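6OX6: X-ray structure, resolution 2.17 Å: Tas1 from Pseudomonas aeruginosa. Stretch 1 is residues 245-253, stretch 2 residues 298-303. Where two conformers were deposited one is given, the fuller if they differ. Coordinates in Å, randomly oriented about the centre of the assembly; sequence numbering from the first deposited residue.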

ATOM      1  N   VAL A 245      -5.032 -17.528 -16.119  1.00 74.51           N
ATOM      2  CA  VAL A 245      -6.235 -17.016 -15.448  1.00 70.80           C
ATOM      3  C   VAL A 245      -6.337 -17.666 -14.072  1.00 70.35           C
ATOM      4  O   VAL A 245      -6.129 -18.888 -13.957  1.00 71.86           O
ATOM      5  N   PRO A 246      -6.586 -16.921 -12.999  1.00 67.97           N
ATOM      6  CA  PRO A 246      -6.702 -17.562 -11.685  1.00 64.45           C
ATOM      7  C   PRO A 246      -8.065 -18.216 -11.528  1.00 60.38           C
ATOM      8  O   PRO A 246      -9.057 -17.799 -12.124  1.00 59.74           O
ATOM      9  N   LYS A 247      -8.091 -19.275 -10.722  1.00 60.03           N
ATOM     10  CA  LYS A 247      -9.337 -19.991 -10.484  1.00 61.16           C
ATOM     11  C   LYS A 247     -10.337 -19.076  -9.792  1.00 58.71           C
ATOM     12  O   LYS A 247     -10.011 -18.413  -8.804  1.00 61.29           O
ATOM     13  N   GLY A 248     -11.557 -19.037 -10.307  1.00 53.53           N
ATOM     14  CA  GLY A 248     -12.557 -18.154  -9.752  1.00 52.98           C
ATOM     15  C   GLY A 248     -12.358 -16.694 -10.079  1.00 52.01           C
ATOM     16  O   GLY A 248     -13.065 -15.850  -9.518  1.00 50.97           O
ATOM     17  N   PHE A 249     -11.452 -16.374 -11.007  1.00 52.65           N
ATOM     18  CA  PHE A 249     -11.120 -14.977 -11.272  1.00 51.82           C
ATOM     19  C   PHE A 249     -12.327 -14.183 -11.730  1.00 52.70           C
ATOM     20  O   PHE A 249     -12.602 -13.098 -11.205  1.00 48.82           O
ATOM     21  N   GLU A 250     -13.056 -14.699 -12.731  1.00 57.57           N
ATOM     22  CA  GLU A 250     -14.154 -13.928 -13.306  0.50 55.62           C
ATOM     23  C   GLU A 250     -15.289 -13.743 -12.315  1.00 55.35           C
ATOM     24  O   GLU A 250     -15.956 -12.702 -12.325  1.00 54.15           O
ATOM     25  N   LYS A 251     -15.524 -14.728 -11.450  1.00 57.66           N
ATOM     26  CA  LYS A 251     -16.535 -14.551 -10.419  1.00 58.89           C
ATOM     27  C   LYS A 251     -16.195 -13.366  -9.518  1.00 58.94           C
ATOM     28  O   LYS A 251     -17.067 -12.556  -9.191  1.00 58.70           O
ATOM     29  N   VAL A 252     -14.929 -13.229  -9.119  1.00 58.22           N
ATOM     30  CA  VAL A 252     -14.560 -12.077  -8.301  1.00 48.10           C
ATOM     31  C   VAL A 252     -14.616 -10.798  -9.125  1.00 52.58           C
ATOM     32  O   VAL A 252     -15.187  -9.788  -8.692  1.00 53.63           O
ATOM     33  N   TYR A 253     -14.049 -10.826 -10.337  1.00 50.50           N
ATOM     34  CA  TYR A 253     -13.944  -9.612 -11.149  1.00 51.06           C
ATOM     35  C   TYR A 253     -15.300  -8.954 -11.398  1.00 52.65           C
ATOM     36  O   TYR A 253     -15.379  -7.719 -11.466  1.00 50.61           O
ATOM     37  N   LYS A 298      -0.472 -15.344  -4.973  1.00 32.67           N
ATOM     38  CA  LYS A 298      -0.251 -16.751  -5.339  1.00 33.84           C
ATOM     39  C   LYS A 298      -1.487 -17.392  -5.964  1.00 35.59           C
ATOM     40  O   LYS A 298      -1.779 -18.564  -5.728  1.00 39.42           O
ATOM     41  N   GLY A 299      -2.220 -16.616  -6.763  1.00 35.08           N
ATOM     42  CA  GLY A 299      -3.315 -17.126  -7.567  1.00 41.63           C
ATOM     43  C   GLY A 299      -4.680 -17.131  -6.912  1.00 43.79           C
ATOM     44  O   GLY A 299      -5.652 -17.577  -7.543  1.00 46.29           O
ATOM     45  N   ASP A 300      -4.799 -16.658  -5.671  1.00 41.68           N
ATOM     46  CA  ASP A 300      -6.105 -16.572  -5.036  1.00 44.02           C
ATOM     47  C   ASP A 300      -6.716 -15.224  -5.361  1.00 42.38           C
ATOM     48  O   ASP A 300      -6.242 -14.204  -4.843  1.00 44.36           O
ATOM     49  N   PRO A 301      -7.790 -15.170  -6.154  1.00 42.93           N
ATOM     50  CA  PRO A 301      -8.405 -13.880  -6.492  1.00 39.30           C
ATOM     51  C   PRO A 301      -9.221 -13.294  -5.361  1.00 39.08           C
ATOM     52  O   PRO A 301      -9.573 -12.108  -5.414  1.00 38.88           O
ATOM     53  N   THR A 302      -9.556 -14.069  -4.336  1.00 39.86           N
ATOM     54  CA  THR A 302     -10.321 -13.440  -3.271  1.00 41.59           C
ATOM     55  C   THR A 302      -9.449 -12.596  -2.355  1.00 42.04           C
ATOM     56  O   THR A 302      -9.988 -11.908  -1.474  1.00 42.05           O
ATOM     57  N   LYS A 303      -8.122 -12.620  -2.549  1.00 42.66           N
ATOM     58  CA  LYS A 303      -7.195 -11.869  -1.708  1.00 38.21           C
ATOM     59  C   LYS A 303      -6.888 -10.477  -2.237  1.00 41.36           C
ATOM     60  O   LYS A 303      -6.300  -9.673  -1.499  1.00 39.53           O
TER

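The contact between residues 245-253 and 298-303 is small, burying 252 Å² summed over both sides, and no direct hydrogen bond crosses it. Its centre is Pro301, which has 89 Å² covered by the other stretch, more than any other residue here. The CA-to-CB bond of Pro301 points toward stretch 1, and its ring, puckered C-gamma endo, lies against the turn and the start of the helix. Pro301 CG is 3.2 Å from Lys247 O and 3.9 Å from Gly248 C, while Pro301 CB is 4.1 Å from Phe249 CA. The closest ring contacts to these three residues are thus all with backbone atoms.

The shape of that backbone is set by a type II beta turn from Pro246 to Phe249, closed by the bond from Phe249 N to Pro246 O at 3.0 Å. Gly248 takes the turn's positive phi (74°), which by itself favours glycine, and occupies the N-cap position; the bond from Val252 N to Gly248 O, 3.2 Å, begins the helical pattern. An ideal CB on Gly248 would point toward stretch 2 and lie 4.0 Å from Pro301 CG, so the ring sits close to a position where no side chain stands.

One helical turn further on, Val252 also points toward the partner. Its chi1 is 168° (t), and both methyls reach stretch 2: CG2 lies 4.1 Å from Pro301 CG and 4.0 Å from Thr302 CG2, while CG1 approaches Pro301 O at 3.7 Å. Phe249, by contrast, points sideways. With chi1 174° (t) and chi2 85°, its ring atom CD1 makes the side chain's nearest approach, 4.6 Å from Pro301 CB, so the buried side chain borders the contact without packing tightly against it.

At the other end, Pro246, C-gamma exo, points toward stretch 2 and places CB 3.5 Å from Gly299 O. The same carbonyl faces Lys247 N across 4.4 Å, too far for a direct bond, and water 1 fills the gap: it accepts from Lys247 N at 3.2 Å and donates to Gly299 O at 2.7 Å. The Lys247 side chain takes no part in this bridge. It starts sideways with chi1 -65° (m), and its end leads away. Gly299 has phi/psi of 90/1, where a CB would be jammed against the preceding carbonyl O, so the backbone itself calls for glycine.

Asp300, Thr302 and Lys303 form a polar network within stretch 2; Lys303 NZ also bonds elsewhere in the structure, as does Lys298 NZ. Asp300 points away at CA-to-CB, and its chi1 of 178° (t) extends the carboxylate so that OD2 accepts from Thr302 N and from Thr302 OG1, both at 2.8 Å. The p rotamer of Thr302 (chi1 70°) suits this arrangement, placing OG1 at the carboxylate while CG2 remains available to Val252. Asp300 OD1 forms a salt bridge with Lys303 NZ at 2.7 Å, bringing that lysine's chain back over the bend with chi4 at 76° (p).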

ATOM      1  CB  VAL A 245      -7.483 -17.311 -16.295  1.00 67.85           C
ATOM      2  CG1 VAL A 245      -8.720 -16.715 -15.666  1.00 52.21           C
ATOM      3  CG2 VAL A 245      -7.311 -16.796 -17.732  1.00 66.40           C
ATOM      4  CB  PRO A 246      -6.514 -16.405 -10.693  1.00 61.88           C
ATOM      5  CG  PRO A 246      -5.921 -15.267 -11.504  1.00 60.37           C
ATOM      6  CD  PRO A 246      -6.509 -15.452 -12.882  1.00 63.74           C
ATOM      7  CB  LYS A 247      -9.085 -21.237  -9.636  1.00 68.07           C
ATOM      8  CG  LYS A 247      -8.225 -22.298 -10.312  1.00 74.73           C
ATOM      9  CD  LYS A 247      -9.054 -23.506 -10.790  1.00 80.37           C
ATOM     10  CE  LYS A 247     -10.166 -23.915  -9.806  1.00 82.50           C
ATOM     11  NZ  LYS A 247     -10.768 -25.258 -10.142  1.00 82.47           N
ATOM     12  CB  PHE A 249     -10.020 -14.866 -12.321  1.00 55.51           C
ATOM     13  CG  PHE A 249      -9.743 -13.450 -12.726  1.00 58.68           C
ATOM     14  CD1 PHE A 249      -8.868 -12.674 -11.986  1.00 55.89           C
ATOM     15  CD2 PHE A 249     -10.369 -12.884 -13.825  1.00 61.13           C
ATOM     16  CE1 PHE A 249      -8.619 -11.364 -12.332  1.00 56.27           C
ATOM     17  CE2 PHE A 249     -10.115 -11.568 -14.183  1.00 62.33           C
ATOM     18  CZ  PHE A 249      -9.233 -10.809 -13.433  1.00 59.25           C
ATOM     19  CB  GLU A 250     -14.673 -14.593 -14.579  0.50 56.45           C
ATOM     20  CG  GLU A 250     -15.632 -13.721 -15.394  0.50 55.75           C
ATOM     21  CD  GLU A 250     -15.042 -12.370 -15.754  0.50 53.13           C
ATOM     22  OE1 GLU A 250     -13.886 -12.337 -16.223  0.50 50.88           O
ATOM     23  OE2 GLU A 250     -15.737 -11.346 -15.581  0.50 50.64           O
ATOM     24  CB  LYS A 251     -16.688 -15.836  -9.599  1.00 65.90           C
ATOM     25  CG  LYS A 251     -17.700 -15.701  -8.474  1.00 70.47           C
ATOM     26  CD  LYS A 251     -17.573 -16.769  -7.395  1.00 73.99           C
ATOM     27  CE  LYS A 251     -18.948 -17.098  -6.809  1.00 75.85           C
ATOM     28  NZ  LYS A 251     -18.948 -18.351  -5.996  1.00 77.32           N
ATOM     29  CB  VAL A 252     -13.172 -12.276  -7.670  1.00 52.99           C
ATOM     30  CG1 VAL A 252     -12.686 -10.955  -7.088  1.00 50.59           C
ATOM     31  CG2 VAL A 252     -13.227 -13.336  -6.578  1.00 48.22           C
ATOM     32  CB  TYR A 253     -13.262  -9.933 -12.477  1.00 50.36           C
ATOM     33  CG  TYR A 253     -12.652  -8.732 -13.188  1.00 53.14           C
ATOM     34  CD1 TYR A 253     -13.364  -8.055 -14.169  1.00 52.08           C
ATOM     35  CD2 TYR A 253     -11.356  -8.284 -12.883  1.00 53.04           C
ATOM     36  CE1 TYR A 253     -12.823  -6.965 -14.831  1.00 52.36           C
ATOM     37  CE2 TYR A 253     -10.802  -7.194 -13.536  1.00 53.76           C
ATOM     38  CZ  TYR A 253     -11.545  -6.536 -14.520  1.00 55.81           C
ATOM     39  OH  TYR A 253     -11.018  -5.448 -15.192  1.00 54.69           O
ATOM     40  CB  LYS A 298       0.230 -17.572  -4.138  1.00 32.39           C
ATOM     41  CG  LYS A 298       1.573 -17.101  -3.576  1.00 33.70           C
ATOM     42  CD  LYS A 298       2.668 -16.943  -4.646  1.00 34.50           C
ATOM     43  CE  LYS A 298       4.063 -16.989  -3.996  1.00 30.53           C
ATOM     44  NZ  LYS A 298       5.152 -16.792  -5.042  1.00 30.66           N
ATOM     45  CB  ASP A 300      -6.010 -16.767  -3.522  1.00 45.80           C
ATOM     46  CG  ASP A 300      -7.375 -16.634  -2.825  1.00 48.22           C
ATOM     47  OD1 ASP A 300      -7.447 -16.668  -1.576  1.00 48.54           O
ATOM     48  OD2 ASP A 300      -8.391 -16.484  -3.529  1.00 48.65           O
ATOM     49  CB  PRO A 301      -9.321 -14.243  -7.667  1.00 42.38           C
ATOM     50  CG  PRO A 301      -9.837 -15.592  -7.262  1.00 39.71           C
ATOM     51  CD  PRO A 301      -8.653 -16.296  -6.578  1.00 48.10           C
ATOM     52  CB  THR A 302     -11.081 -14.488  -2.460  1.00 40.93           C
ATOM     53  OG1 THR A 302     -10.151 -15.270  -1.692  1.00 45.49           O
ATOM     54  CG2 THR A 302     -11.882 -15.399  -3.387  1.00 39.07           C
ATOM     55  CB  LYS A 303      -5.877 -12.637  -1.555  1.00 33.83           C
ATOM     56  CG  LYS A 303      -5.980 -13.857  -0.664  1.00 34.56           C
ATOM     57  CD  LYS A 303      -4.626 -14.414  -0.281  1.00 34.53           C
ATOM     58  CE  LYS A 303      -4.797 -15.580   0.720  1.00 38.62           C
ATOM     59  NZ  LYS A 303      -5.273 -16.833   0.024  1.00 41.02           N
TER
HETATM   60  O   HOH W   1      -5.292 -19.702  -9.158  1.00 68.05           O